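Local coordinates for redox-sensing transcriptional repressor Rex (Thermus thermophilus, PDB 2DT5), which probably modulates transcription in response to the cellular NADH/NAD(+) redox balance, as a homodimeric DNA-binding repressor, at residues G25-S30 and T63-K68; V148-A153 and A172-E177. The protein carries 1 engineered substitution. All coordinates share one frame; numbering follows the deposited sequence.

Contact 1 of 2, residues G25-S30 and T63-K68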
ATOM      1  N   GLY B  25      -3.346 -23.826 -11.736  1.00 61.80           N
ATOM      2  CA  GLY B  25      -4.129 -24.708 -12.582  1.00 60.32           C
ATOM      3  C   GLY B  25      -5.609 -24.787 -12.234  1.00 62.42           C
ATOM      4  O   GLY B  25      -6.372 -25.437 -12.952  1.00 64.01           O
ATOM      5  N   VAL B  26      -6.025 -24.148 -11.141  1.00 60.79           N
ATOM      6  CA  VAL B  26      -7.433 -24.169 -10.739  1.00 56.85           C
ATOM      7  C   VAL B  26      -8.282 -23.536 -11.836  1.00 61.60           C
ATOM      8  O   VAL B  26      -8.019 -22.409 -12.271  1.00 56.66           O
ATOM      9  CB  VAL B  26      -7.654 -23.394  -9.434  1.00 55.73           C
ATOM     10  CG1 VAL B  26      -9.135 -23.372  -9.083  1.00 49.00           C
ATOM     11  CG2 VAL B  26      -6.845 -24.036  -8.318  1.00 55.71           C
ATOM     12  N   HIS B  27      -9.306 -24.254 -12.283  1.00 60.54           N
ATOM     13  CA  HIS B  27     -10.141 -23.735 -13.352  1.00 57.91           C
ATOM     14  C   HIS B  27     -11.481 -23.202 -12.863  1.00 53.57           C
ATOM     15  O   HIS B  27     -12.089 -22.364 -13.519  1.00 54.43           O
ATOM     16  CB  HIS B  27     -10.344 -24.812 -14.426  1.00 62.41           C
ATOM     17  CG  HIS B  27     -11.060 -24.321 -15.646  1.00 65.63           C
ATOM     18  ND1 HIS B  27     -12.434 -24.344 -15.767  1.00 65.16           N
ATOM     19  CD2 HIS B  27     -10.594 -23.773 -16.794  1.00 68.32           C
ATOM     20  CE1 HIS B  27     -12.783 -23.833 -16.934  1.00 63.94           C
ATOM     21  NE2 HIS B  27     -11.685 -23.478 -17.578  1.00 66.35           N
ATOM     22  N   ARG B  28     -11.935 -23.664 -11.707  1.00 51.33           N
ATOM     23  CA  ARG B  28     -13.208 -23.188 -11.187  1.00 53.72           C
ATOM     24  C   ARG B  28     -13.091 -22.822  -9.703  1.00 51.96           C
ATOM     25  O   ARG B  28     -12.294 -23.411  -8.979  1.00 48.13           O
ATOM     26  CB  ARG B  28     -14.270 -24.269 -11.399  1.00 62.77           C
ATOM     27  CG  ARG B  28     -15.687 -23.748 -11.571  1.00 77.51           C
ATOM     28  CD  ARG B  28     -16.646 -24.872 -11.943  1.00 86.46           C
ATOM     29  NE  ARG B  28     -16.593 -25.972 -10.981  1.00 94.99           N
ATOM     30  CZ  ARG B  28     -17.384 -27.040 -11.013  1.00100.45           C
ATOM     31  NH1 ARG B  28     -18.301 -27.163 -11.965  1.00103.55           N
ATOM     32  NH2 ARG B  28     -17.260 -27.988 -10.091  1.00102.81           N
ATOM     33  N   THR B  29     -13.863 -21.833  -9.256  1.00 50.43           N
ATOM     34  CA  THR B  29     -13.829 -21.437  -7.847  1.00 51.80           C
ATOM     35  C   THR B  29     -15.217 -21.073  -7.331  1.00 51.12           C
ATOM     36  O   THR B  29     -16.190 -21.093  -8.084  1.00 56.91           O
ATOM     37  CB  THR B  29     -12.845 -20.243  -7.590  1.00 50.03           C
ATOM     38  OG1 THR B  29     -12.894 -19.877  -6.202  1.00 47.51           O
ATOM     39  CG2 THR B  29     -13.209 -19.033  -8.446  1.00 49.08           C
ATOM     40  N   SER B  30     -15.308 -20.742  -6.047  1.00 48.73           N
ATOM     41  CA  SER B  30     -16.586 -20.401  -5.445  1.00 44.95           C
ATOM     42  C   SER B  30     -16.479 -19.119  -4.640  1.00 46.33           C
ATOM     43  O   SER B  30     -15.383 -18.635  -4.387  1.00 46.93           O
ATOM     44  CB  SER B  30     -17.027 -21.528  -4.518  1.00 47.61           C
ATOM     45  OG  SER B  30     -16.057 -21.743  -3.503  1.00 45.36           O
ATOM     46  N   THR B  63     -16.023 -19.324 -13.021  1.00 45.89           N
ATOM     47  CA  THR B  63     -15.001 -19.919 -13.852  1.00 49.04           C
ATOM     48  C   THR B  63     -13.842 -18.914 -13.768  1.00 46.44           C
ATOM     49  O   THR B  63     -13.945 -17.766 -14.213  1.00 44.04           O
ATOM     50  CB  THR B  63     -15.513 -20.114 -15.303  1.00 49.85           C
ATOM     51  OG1 THR B  63     -16.609 -21.045 -15.297  1.00 49.38           O
ATOM     52  CG2 THR B  63     -14.408 -20.648 -16.196  1.00 49.72           C
ATOM     53  N   VAL B  64     -12.758 -19.357 -13.141  1.00 44.02           N
ATOM     54  CA  VAL B  64     -11.569 -18.551 -12.931  1.00 37.80           C
ATOM     55  C   VAL B  64     -11.184 -17.648 -14.098  1.00 38.53           C
ATOM     56  O   VAL B  64     -11.149 -16.434 -13.957  1.00 40.84           O
ATOM     57  CB  VAL B  64     -10.373 -19.469 -12.552  1.00 40.33           C
ATOM     58  CG1 VAL B  64      -9.077 -18.677 -12.488  1.00 34.18           C
ATOM     59  CG2 VAL B  64     -10.657 -20.140 -11.215  1.00 37.33           C
ATOM     60  N   PRO B  65     -10.891 -18.222 -15.267  1.00 39.92           N
ATOM     61  CA  PRO B  65     -10.520 -17.338 -16.376  1.00 39.61           C
ATOM     62  C   PRO B  65     -11.606 -16.370 -16.829  1.00 41.13           C
ATOM     63  O   PRO B  65     -11.297 -15.283 -17.319  1.00 38.99           O
ATOM     64  CB  PRO B  65     -10.108 -18.309 -17.485  1.00 40.87           C
ATOM     65  CG  PRO B  65     -10.915 -19.548 -17.178  1.00 45.60           C
ATOM     66  CD  PRO B  65     -10.836 -19.639 -15.669  1.00 42.57           C
ATOM     67  N   VAL B  66     -12.870 -16.765 -16.680  1.00 42.96           N
ATOM     68  CA  VAL B  66     -13.987 -15.909 -17.087  1.00 39.74           C
ATOM     69  C   VAL B  66     -14.044 -14.704 -16.158  1.00 35.20           C
ATOM     70  O   VAL B  66     -13.967 -13.553 -16.603  1.00 39.76           O
ATOM     71  CB  VAL B  66     -15.341 -16.657 -17.014  1.00 39.36           C
ATOM     72  CG1 VAL B  66     -16.513 -15.663 -17.209  1.00 35.13           C
ATOM     73  CG2 VAL B  66     -15.384 -17.734 -18.087  1.00 45.90           C
ATOM     74  N   LEU B  67     -14.156 -14.988 -14.868  1.00 31.94           N
ATOM     75  CA  LEU B  67     -14.211 -13.945 -13.870  1.00 35.29           C
ATOM     76  C   LEU B  67     -12.977 -13.029 -13.938  1.00 36.39           C
ATOM     77  O   LEU B  67     -13.101 -11.807 -13.868  1.00 39.45           O
ATOM     78  CB  LEU B  67     -14.348 -14.569 -12.484  1.00 31.21           C
ATOM     79  CG  LEU B  67     -14.446 -13.552 -11.350  1.00 34.74           C
ATOM     80  CD1 LEU B  67     -15.567 -12.575 -11.646  1.00 32.43           C
ATOM     81  CD2 LEU B  67     -14.701 -14.263 -10.043  1.00 29.44           C
ATOM     82  N   LYS B  68     -11.790 -13.599 -14.109  1.00 35.19           N
ATOM     83  CA  LYS B  68     -10.599 -12.756 -14.171  1.00 36.42           C
ATOM     84  C   LYS B  68     -10.692 -11.741 -15.307  1.00 37.91           C
ATOM     85  O   LYS B  68     -10.327 -10.579 -15.142  1.00 32.66           O
ATOM     86  CB  LYS B  68      -9.327 -13.593 -14.338  1.00 29.58           C
ATOM     87  CG  LYS B  68      -8.088 -12.748 -14.616  1.00 33.39           C
ATOM     88  CD  LYS B  68      -6.826 -13.597 -14.739  1.00 39.87           C
ATOM     89  CE  LYS B  68      -6.268 -13.527 -16.146  1.00 48.39           C
ATOM     90  NZ  LYS B  68      -5.035 -14.342 -16.301  1.00 53.86           N
TER

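Contact 2 of 2, residues V148-A153 and A172-E177. With NAD (nicotinamide-adenine-dinucleotide), chain L.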
ATOM      1  N   VAL B 148       7.594  14.490  -6.601  1.00 32.55           N
ATOM      2  CA  VAL B 148       8.385  15.695  -6.357  1.00 28.77           C
ATOM      3  C   VAL B 148       8.350  15.908  -4.848  1.00 32.91           C
ATOM      4  O   VAL B 148       7.504  15.331  -4.160  1.00 28.00           O
ATOM      5  CB  VAL B 148       7.779  16.957  -7.062  1.00 31.73           C
ATOM      6  CG1 VAL B 148       7.678  16.725  -8.558  1.00 30.23           C
ATOM      7  CG2 VAL B 148       6.407  17.285  -6.485  1.00 23.25           C
ATOM      8  N   PRO B 149       9.275  16.719  -4.302  1.00 29.37           N
ATOM      9  CA  PRO B 149       9.260  16.953  -2.852  1.00 32.72           C
ATOM     10  C   PRO B 149       7.899  17.533  -2.427  1.00 31.11           C
ATOM     11  O   PRO B 149       7.182  18.108  -3.249  1.00 34.38           O
ATOM     12  CB  PRO B 149      10.389  17.968  -2.650  1.00 36.83           C
ATOM     13  CG  PRO B 149      11.321  17.681  -3.770  1.00 33.44           C
ATOM     14  CD  PRO B 149      10.383  17.447  -4.939  1.00 35.45           C
ATOM     15  N   ARG B 150       7.557  17.376  -1.154  1.00 31.23           N
ATOM     16  CA  ARG B 150       6.295  17.879  -0.609  1.00 42.41           C
ATOM     17  C   ARG B 150       6.020  19.336  -0.973  1.00 43.51           C
ATOM     18  O   ARG B 150       4.941  19.694  -1.470  1.00 36.69           O
ATOM     19  CB  ARG B 150       6.302  17.754   0.918  1.00 47.05           C
ATOM     20  CG  ARG B 150       5.081  18.358   1.582  1.00 61.35           C
ATOM     21  CD  ARG B 150       4.961  17.936   3.033  1.00 71.16           C
ATOM     22  NE  ARG B 150       3.601  18.154   3.529  1.00 85.75           N
ATOM     23  CZ  ARG B 150       3.120  17.645   4.662  1.00 91.71           C
ATOM     24  NH1 ARG B 150       3.887  16.882   5.433  1.00 95.27           N
ATOM     25  NH2 ARG B 150       1.865  17.891   5.020  1.00 94.18           N
ATOM     26  N   GLU B 151       7.016  20.170  -0.712  1.00 43.88           N
ATOM     27  CA  GLU B 151       6.917  21.592  -0.964  1.00 45.33           C
ATOM     28  C   GLU B 151       6.534  21.953  -2.391  1.00 39.80           C
ATOM     29  O   GLU B 151       5.919  22.983  -2.622  1.00 43.59           O
ATOM     30  CB  GLU B 151       8.235  22.274  -0.589  1.00 51.97           C
ATOM     31  CG  GLU B 151       8.550  22.295   0.914  1.00 65.83           C
ATOM     32  CD  GLU B 151       8.748  20.904   1.531  1.00 76.30           C
ATOM     33  OE1 GLU B 151       9.491  20.074   0.950  1.00 73.70           O
ATOM     34  OE2 GLU B 151       8.170  20.655   2.615  1.00 78.22           O
ATOM     35  N   ALA B 152       6.880  21.112  -3.354  1.00 35.11           N
ATOM     36  CA  ALA B 152       6.555  21.427  -4.739  1.00 37.84           C
ATOM     37  C   ALA B 152       5.349  20.687  -5.290  1.00 31.40           C
ATOM     38  O   ALA B 152       4.926  20.949  -6.408  1.00 37.15           O
ATOM     39  CB  ALA B 152       7.773  21.150  -5.633  1.00 37.00           C
ATOM     40  N   ALA B 153       4.782  19.785  -4.499  1.00 32.91           N
ATOM     41  CA  ALA B 153       3.655  18.918  -4.944  1.00 32.68           C
ATOM     42  C   ALA B 153       2.393  19.591  -5.527  1.00 38.85           C
ATOM     43  O   ALA B 153       2.013  19.309  -6.661  1.00 37.17           O
ATOM     44  CB  ALA B 153       3.245  18.016  -3.788  1.00 31.72           C
ATOM     45  N   ALA B 172       3.948  12.111  -2.899  1.00 28.42           N
ATOM     46  CA  ALA B 172       4.341  13.174  -1.962  1.00 27.44           C
ATOM     47  C   ALA B 172       3.482  13.128  -0.699  1.00 29.50           C
ATOM     48  O   ALA B 172       2.264  12.959  -0.771  1.00 32.72           O
ATOM     49  CB  ALA B 172       4.213  14.539  -2.635  1.00 28.48           C
ATOM     50  N   PRO B 173       4.106  13.263   0.478  1.00 30.05           N
ATOM     51  CA  PRO B 173       3.366  13.225   1.745  1.00 34.22           C
ATOM     52  C   PRO B 173       2.569  14.497   1.973  1.00 35.80           C
ATOM     53  O   PRO B 173       2.878  15.259   2.880  1.00 31.91           O
ATOM     54  CB  PRO B 173       4.475  13.059   2.788  1.00 33.40           C
ATOM     55  CG  PRO B 173       5.589  13.883   2.183  1.00 32.45           C
ATOM     56  CD  PRO B 173       5.545  13.481   0.713  1.00 30.31           C
ATOM     57  N   VAL B 174       1.551  14.721   1.145  1.00 35.11           N
ATOM     58  CA  VAL B 174       0.718  15.906   1.264  1.00 39.77           C
ATOM     59  C   VAL B 174      -0.609  15.682   0.535  1.00 45.12           C
ATOM     60  O   VAL B 174      -0.682  14.906  -0.423  1.00 44.86           O
ATOM     61  CB  VAL B 174       1.419  17.129   0.652  1.00 41.53           C
ATOM     62  CG1 VAL B 174       1.505  16.971  -0.866  1.00 36.73           C
ATOM     63  CG2 VAL B 174       0.659  18.403   1.026  1.00 46.40           C
ATOM     64  N   VAL B 175      -1.665  16.345   0.995  1.00 43.58           N
ATOM     65  CA  VAL B 175      -2.963  16.191   0.352  1.00 41.90           C
ATOM     66  C   VAL B 175      -3.082  17.239  -0.736  1.00 40.36           C
ATOM     67  O   VAL B 175      -2.952  18.429  -0.475  1.00 44.56           O
ATOM     68  CB  VAL B 175      -4.102  16.366   1.345  1.00 45.25           C
ATOM     69  CG1 VAL B 175      -5.419  16.042   0.671  1.00 43.97           C
ATOM     70  CG2 VAL B 175      -3.871  15.469   2.546  1.00 45.96           C
ATOM     71  N   LEU B 176      -3.316  16.784  -1.959  1.00 35.72           N
ATOM     72  CA  LEU B 176      -3.420  17.675  -3.096  1.00 35.81           C
ATOM     73  C   LEU B 176      -4.799  18.294  -3.234  1.00 43.77           C
ATOM     74  O   LEU B 176      -5.793  17.756  -2.754  1.00 43.45           O
ATOM     75  CB  LEU B 176      -3.083  16.924  -4.385  1.00 32.36           C
ATOM     76  CG  LEU B 176      -1.739  16.175  -4.414  1.00 33.37           C
ATOM     77  CD1 LEU B 176      -1.615  15.460  -5.742  1.00 32.05           C
ATOM     78  CD2 LEU B 176      -0.572  17.139  -4.214  1.00 32.13           C
ATOM     79  N   GLU B 177      -4.826  19.439  -3.904  1.00 46.83           N
ATOM     80  CA  GLU B 177      -6.037  20.188  -4.186  1.00 49.89           C
ATOM     81  C   GLU B 177      -6.212  20.080  -5.681  1.00 43.75           C
ATOM     82  O   GLU B 177      -5.406  20.625  -6.434  1.00 43.42           O
ATOM     83  CB  GLU B 177      -5.848  21.660  -3.822  1.00 55.14           C
ATOM     84  CG  GLU B 177      -5.742  21.927  -2.347  1.00 68.70           C
ATOM     85  CD  GLU B 177      -7.051  21.683  -1.639  1.00 77.12           C
ATOM     86  OE1 GLU B 177      -7.468  20.508  -1.553  1.00 83.68           O
ATOM     87  OE2 GLU B 177      -7.671  22.668  -1.184  1.00 82.93           O
TER
HETATM   88  PA  NAD L 302      14.453  13.855  -4.680  1.00 32.75           P
HETATM   89  O1A NAD L 302      15.522  12.832  -4.891  1.00 31.61           O
HETATM   90  O2A NAD L 302      14.792  15.148  -4.005  1.00 36.83           O
HETATM   91  O5B NAD L 302      13.845  14.104  -6.094  1.00 26.24           O
HETATM   92  C5B NAD L 302      12.777  15.054  -6.337  1.00 29.88           C
HETATM   93  C4B NAD L 302      12.873  15.429  -7.794  1.00 29.10           C
HETATM   94  O4B NAD L 302      11.758  16.360  -7.994  1.00 34.36           O
HETATM   95  C3B NAD L 302      14.139  16.267  -8.227  1.00 34.27           C
HETATM   96  O3B NAD L 302      14.800  15.598  -9.346  1.00 26.39           O
HETATM   97  C2B NAD L 302      13.602  17.643  -8.615  1.00 33.57           C
HETATM   98  O2B NAD L 302      14.294  18.350  -9.573  1.00 34.61           O
HETATM   99  C1B NAD L 302      12.175  17.258  -8.992  1.00 35.22           C
HETATM  100  N9A NAD L 302      11.241  18.351  -8.929  1.00 35.39           N
HETATM  101  C8A NAD L 302      11.022  19.387  -8.010  1.00 30.48           C
HETATM  102  N7A NAD L 302      10.024  20.181  -8.354  1.00 31.22           N
HETATM  103  C5A NAD L 302       9.528  19.722  -9.521  1.00 35.11           C
HETATM  104  C6A NAD L 302       8.431  20.165 -10.394  1.00 44.14           C
HETATM  105  N6A NAD L 302       7.687  21.214 -10.120  1.00 44.72           N
HETATM  106  N1A NAD L 302       8.240  19.385 -11.538  1.00 40.14           N
HETATM  107  C2A NAD L 302       8.966  18.300 -11.880  1.00 38.09           C
HETATM  108  N3A NAD L 302      10.022  17.840 -11.080  1.00 36.20           N
HETATM  109  C4A NAD L 302      10.270  18.583  -9.914  1.00 32.86           C
HETATM  110  O3  NAD L 302      13.255  13.195  -3.846  1.00 31.69           O
HETATM  111  PN  NAD L 302      12.858  11.621  -3.560  1.00 29.21           P
HETATM  112  O1N NAD L 302      13.641  11.126  -2.413  1.00 29.94           O
HETATM  113  O2N NAD L 302      12.963  10.927  -4.878  1.00 27.42           O
HETATM  114  O5D NAD L 302      11.328  11.804  -3.070  1.00 30.93           O
HETATM  115  C5D NAD L 302      10.310  12.278  -4.000  1.00 25.21           C
HETATM  116  C4D NAD L 302       9.005  12.353  -3.300  1.00 29.45           C
HETATM  117  O4D NAD L 302       8.627  10.974  -2.826  1.00 28.36           O
HETATM  118  C3D NAD L 302       9.007  13.230  -1.978  1.00 27.44           C
HETATM  119  O3D NAD L 302       7.764  13.956  -1.861  1.00 34.58           O
HETATM  120  C2D NAD L 302       9.112  12.175  -0.892  1.00 24.07           C
HETATM  121  O2D NAD L 302       8.750  12.612   0.376  1.00 30.78           O
HETATM  122  C1D NAD L 302       8.177  11.060  -1.483  1.00 29.64           C
HETATM  123  N1N NAD L 302       8.315   9.795  -0.715  1.00 31.73           N
HETATM  124  C2N NAD L 302       7.135   9.003  -0.651  1.00 32.70           C
HETATM  125  C3N NAD L 302       7.145   7.720  -0.323  1.00 28.93           C
HETATM  126  C7N NAD L 302       5.855   6.962  -0.232  1.00 32.65           C
HETATM  127  O7N NAD L 302       5.874   5.839   0.316  1.00 29.94           O
HETATM  128  N7N NAD L 302       4.730   7.537  -0.694  1.00 27.50           N
HETATM  129  C4N NAD L 302       8.453   6.996  -0.013  1.00 31.92           C
HETATM  130  C5N NAD L 302       9.560   7.625  -0.838  1.00 33.45           C
HETATM  131  C6N NAD L 302       9.576   9.040  -0.847  1.00 29.77           C

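Contact 1 of 2, residues G25-S30 and T63-K68
Val64 meets segment 25-30 with both its backbone and its side chain. Its N-H reaches His27 O at 3.1 Å, but the bond is bent, with an angle of 137° at the hydrogen, and the donor stands 42° out of the carbonyl plane. This bond engages an amide of the first turn of helix 64-75, whose N-cap residue, Thr63, makes no capping bond with its own side chain. The CG2 methyl of Val64 lies against the backbone of residues 26-28, 3.6 Å from Val26 O, and is met by two further methyls: Thr29 CG2 at 3.9 Å and Val26 CG1 at 4.2 Å. Both of those side chains cross that of Val64 at roughly a right angle.

Arg28 and Thr63 form an antiparallel non-hydrogen-bonded pair, their CA atoms 4.6 Å apart, and a backbone bond between Thr29 and Tyr62 extends the same two-stranded ladder. The short strand 28-29 comes just ahead of helix 31-37 in the predicted helix-turn-helix region, so the ladder ties the start of helix 64-75 to that region, consistent with the winged-helix character of the domain.

The His27 ring reaches over the start of helix 64-75. With CG anti to the backbone N (chi1 -173°), it runs alongside the Thr63 side chain, and CE1 comes within 3.7 Å of Thr63 CG2, which approaches the ring obliquely. Pro65 CD lies over one ring face, offset toward the rim, while Pro65 CG is 4.0 Å from His27 NE2. Thr29 also packs on Leu34 of helix 31-37, and Val26 on Leu21 of helix 7-23.

Contact 2 of 2, residues V148-A153 and A172-E177
The carbonyl of Pro173 points almost end-on at one face of the Arg150 guanidinium, its O 3.0 Å from CZ. Although NE and NH1 are also close to this oxygen, their N-H groups are poorly aimed at it and form no hydrogen bond, so any attraction is probably electrostatic, between the positive plane and the carbonyl dipole. Val174 CB approaches the same group obliquely, 3.8 Å from NE. CG of Arg150 is anti to the backbone N (chi1 175°), and the extended chain beyond it runs across Pro173 and Val174, with Arg150 CB 4.1 Å from Pro173 CG. Pro173 is the centre of an inverse gamma turn, closed by the bond from Val174 N to Ala172 O.

The second flat group is the adenine of NAD. Val148 CG1 stands over one of its faces, 3.5 Å from C4A, while Ala152 CB comes close to N7A.

Further along helix 150-163, Ala153 CB points toward the loop. It touches Val174 CG1 at 3.6 Å, Ala172 CB at 3.8 Å and Leu176 CD2 at 3.9 Å, three apolar groups from alternate residues of the loop 172-177.

At the other end of the dinucleotide, the nicotinamide ribose hydroxyl O3D donates a 2.7 Å hydrogen bond to Val148 O, and Pro173 CD packs close to O2D of the same sugar. Tyr98 of the second subunit also packs on Pro173, which brings the dimer partner to this edge of the pocket. The two segments follow neighbouring parallel strands, 143-146 and 167-170, joined by helix 150-163 in a beta-alpha-beta crossover; loops leaving such strand ends to line the dinucleotide pocket are the hallmark of the Rossmann fold.

Contacts 1 and 2 share no helix or strand and lie on opposite sides of the chain's centre, with their own centres about 41 Å apart. Each is partly buried, with exposed residues at its margin. Contact 1 belongs to the DNA-binding end, where a strand pair and one bent backbone hydrogen bond to the start of the helix join the segments, with valine and threonine methyls and a histidine ring packed alongside. Contact 2, in the Rossmann domain, has no hydrogen bond between its segments: packing of alanine, valine and leucine methyls and a carbonyl oxygen set against the face of an arginine guanidinium join them, and the polar bond goes to the ligand. The second subunit reaches contact 2 but not contact 1.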